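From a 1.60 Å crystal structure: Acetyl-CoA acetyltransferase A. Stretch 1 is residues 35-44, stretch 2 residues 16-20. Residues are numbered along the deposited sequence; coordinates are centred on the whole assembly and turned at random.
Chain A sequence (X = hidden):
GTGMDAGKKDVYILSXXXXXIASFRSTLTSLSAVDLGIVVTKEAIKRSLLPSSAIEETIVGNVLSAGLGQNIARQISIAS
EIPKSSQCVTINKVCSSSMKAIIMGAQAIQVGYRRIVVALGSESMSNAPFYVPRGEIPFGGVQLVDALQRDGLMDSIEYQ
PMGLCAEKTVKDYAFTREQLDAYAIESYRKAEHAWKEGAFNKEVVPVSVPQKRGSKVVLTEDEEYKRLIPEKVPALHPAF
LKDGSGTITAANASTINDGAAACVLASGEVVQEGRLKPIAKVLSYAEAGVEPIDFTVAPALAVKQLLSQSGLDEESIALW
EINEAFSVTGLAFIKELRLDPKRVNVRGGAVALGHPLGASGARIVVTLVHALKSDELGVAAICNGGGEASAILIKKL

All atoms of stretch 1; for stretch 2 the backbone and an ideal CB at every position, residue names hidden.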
# COMPACT_ATOMS: atom_id res chain seq x y z
N ASP A 35 -8.73 -16.82 16.82
CA ASP A 35 -8.32 -17.05 18.21
C ASP A 35 -9.49 -16.84 19.17
O ASP A 35 -9.74 -17.66 20.06
CB ASP A 35 -7.18 -16.12 18.62
CG ASP A 35 -5.89 -16.40 17.86
OD1 ASP A 35 -5.60 -17.58 17.50
OD2 ASP A 35 -5.15 -15.42 17.61
N LEU A 36 -10.24 -15.75 19.00
CA LEU A 36 -11.33 -15.47 19.94
C LEU A 36 -12.46 -16.48 19.78
O LEU A 36 -13.13 -16.85 20.74
CB LEU A 36 -11.85 -14.05 19.73
CG LEU A 36 -10.86 -12.90 19.93
CD1 LEU A 36 -11.51 -11.57 19.57
CD2 LEU A 36 -10.36 -12.88 21.38
N GLY A 37 -12.68 -16.92 18.55
CA GLY A 37 -13.71 -17.90 18.25
C GLY A 37 -13.38 -19.23 18.91
O GLY A 37 -14.25 -19.92 19.41
N ILE A 38 -12.10 -19.58 18.91
CA ILE A 38 -11.68 -20.80 19.58
C ILE A 38 -11.92 -20.70 21.10
O ILE A 38 -12.39 -21.66 21.74
CB ILE A 38 -10.20 -21.11 19.29
CG1 ILE A 38 -10.00 -21.43 17.82
CG2 ILE A 38 -9.67 -22.28 20.17
CD1 ILE A 38 -8.57 -21.27 17.35
N VAL A 39 -11.62 -19.54 21.69
CA VAL A 39 -11.84 -19.38 23.13
C VAL A 39 -13.28 -19.69 23.47
O VAL A 39 -13.53 -20.49 24.37
CB VAL A 39 -11.49 -17.96 23.60
CG1 VAL A 39 -11.93 -17.71 25.06
CG2 VAL A 39 -10.01 -17.73 23.48
N VAL A 40 -14.23 -19.06 22.77
CA VAL A 40 -15.62 -19.24 23.18
C VAL A 40 -16.19 -20.59 22.74
O VAL A 40 -17.06 -21.14 23.42
CB VAL A 40 -16.53 -18.09 22.70
CG1 VAL A 40 -16.17 -16.82 23.43
CG2 VAL A 40 -16.46 -17.89 21.18
N THR A 41 -15.69 -21.15 21.65
CA THR A 41 -16.16 -22.45 21.23
C THR A 41 -15.73 -23.52 22.23
O THR A 41 -16.54 -24.33 22.65
CB THR A 41 -15.64 -22.79 19.82
OG1 THR A 41 -16.18 -21.83 18.90
CG2 THR A 41 -16.08 -24.18 19.36
N LYS A 42 -14.46 -23.50 22.60
CA LYS A 42 -13.97 -24.46 23.60
C LYS A 42 -14.73 -24.31 24.91
O LYS A 42 -15.12 -25.31 25.51
CB LYS A 42 -12.48 -24.30 23.82
CG LYS A 42 -11.62 -24.83 22.68
CD LYS A 42 -10.15 -24.63 23.02
CE LYS A 42 -9.32 -25.81 22.59
NZ LYS A 42 -7.90 -25.66 23.06
N GLU A 43 -14.99 -23.07 25.35
CA GLU A 43 -15.62 -22.95 26.67
C GLU A 43 -17.10 -23.30 26.58
O GLU A 43 -17.66 -23.89 27.49
CB GLU A 43 -15.43 -21.55 27.27
CG GLU A 43 -15.94 -21.44 28.70
CD GLU A 43 -15.05 -22.15 29.72
OE1 GLU A 43 -13.84 -22.38 29.41
OE2 GLU A 43 -15.58 -22.47 30.83
N ALA A 44 -17.75 -22.98 25.47
CA ALA A 44 -19.15 -23.37 25.30
C ALA A 44 -19.32 -24.89 25.30
O ALA A 44 -20.30 -25.41 25.85
CB ALA A 44 -19.72 -22.78 24.02
N UNK A 16 -23.90 -20.88 26.93
CA UNK A 16 -23.94 -19.53 26.35
C UNK A 16 -22.86 -18.70 27.05
O UNK A 16 -22.97 -18.41 28.24
CB UNK A 16 -25.32 -18.89 26.50
N UNK A 17 -21.77 -18.43 26.33
CA UNK A 17 -20.62 -17.76 26.90
C UNK A 17 -20.09 -16.68 25.96
O UNK A 17 -20.38 -16.70 24.75
CB UNK A 17 -19.52 -18.78 27.22
N UNK A 18 -19.34 -15.73 26.52
CA UNK A 18 -18.73 -14.69 25.70
C UNK A 18 -17.39 -14.25 26.27
O UNK A 18 -17.15 -14.37 27.44
CB UNK A 18 -19.67 -13.49 25.58
N UNK A 19 -16.52 -13.73 25.42
CA UNK A 19 -15.35 -13.02 25.89
C UNK A 19 -15.78 -11.69 26.47
O UNK A 19 -16.86 -11.18 26.15
CB UNK A 19 -14.33 -12.82 24.76
N UNK A 20 -14.94 -11.09 27.31
CA UNK A 20 -15.06 -9.66 27.51
C UNK A 20 -14.89 -8.99 26.16
O UNK A 20 -14.24 -9.54 25.25
CB UNK A 20 -14.04 -9.14 28.52

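Residues 35-44 form one continuous helical segment, and the strand at 16-18 runs past it in a roughly antiparallel sense, the two axes making an angle of 149° and approaching to 8.0 Å. The helix offers this neighbour a mostly apolar surface, made up of L36, V39, V40, A44 and the aliphatic base of E43. Its backbone amides from V39 to A44 are already paired with carbonyls one turn earlier, so the middle of the helix has little unmet polar demand.

Position 16 has extended backbone angles (-160/107), and its CA-to-CB bond points away from the helix. No atom of stretch 1 lies within 5.5 Å of the ideal CB, so the helix sets no preference here and many side chains would be compatible. The deposited residue is A16, whose methyl group makes no contact with stretch 1.

At position 17 the direction reverses, as expected for successive residues of a strand, and CA-to-CB points toward the helix. The ideal CB lies 4.7 Å from CG of E43, 4.9 Å from N of A44 and 5.1 Å from O of V40. These distances leave room for about one further carbon shell before the helix backbone is met. The N of A44 and the O of V40 are already hydrogen-bonded to each other (2.8 Å), which makes a polar group less rewarding than an apolar one. Valine, isoleucine or threonine would suit both the space and the extended angles (-136/159); alanine would fit but reach less far. The residue is V17, in the m rotamer. Its CG2 packs over the last turn of the segment, 3.6 Å from O of V40, 3.8 Å from N of A44 and 4.0 Å from CB of A44. V17 CG2 also lies 4.3 Å from CB of E43, whose side chain then leads its carboxylate away from the strand.

Position 18 is again extended (-147/155) and directs its CB away; the nearest helix atom is CG1 of V40, 5.3 Å from the ideal CB. A long or polar side chain is as acceptable as a small one, since it departs from the helix. R18 occupies the site, while its main-chain C lies 4.0 Å from CG1 of V40. Its guanidinium group is hydrogen-bonded elsewhere in the structure.

Beyond the strand, position 19 (-72/159) points toward the helix once more. Its ideal CB is 4.6 Å from CG1 of V40, 5.2 Å from CD2 of L36 and 5.5 Å from CG1 of V39, an aliphatic setting that would suit valine, threonine or another small to medium side chain carrying a methyl. T19 adopts the p rotamer and presents CG2 to this surface, 3.6 Å from CG1 of V40 and 4.3 Å from CG1 of V39. Its OG1 instead donates a hydrogen bond to the carbonyl O of residue 20 (2.8 Å).

Position 20 is out of reach of the helix, and its phi of -58° is compatible with proline among many residues. P20 is found there.

Stretch 2, residues 16-20: AVRTP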
# COMPACT_ATOMS: atom_id res chain seq x y z
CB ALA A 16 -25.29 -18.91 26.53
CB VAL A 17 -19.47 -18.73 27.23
CG1 VAL A 17 -19.92 -19.78 28.25
CG2 VAL A 17 -18.95 -19.41 26.00
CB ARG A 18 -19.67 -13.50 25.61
CG ARG A 18 -19.86 -12.73 26.93
CD ARG A 18 -20.71 -11.52 26.71
NE ARG A 18 -20.86 -10.61 27.85
CZ ARG A 18 -20.06 -9.59 28.12
NH1 ARG A 18 -18.96 -9.38 27.43
NH2 ARG A 18 -20.37 -8.76 29.12
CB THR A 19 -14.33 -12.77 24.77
OG1 THR A 19 -14.91 -11.84 23.83
CG2 THR A 19 -13.92 -14.04 24.07
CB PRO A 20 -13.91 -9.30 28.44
CG PRO A 20 -13.38 -10.64 28.94
CD PRO A 20 -13.66 -11.59 27.83
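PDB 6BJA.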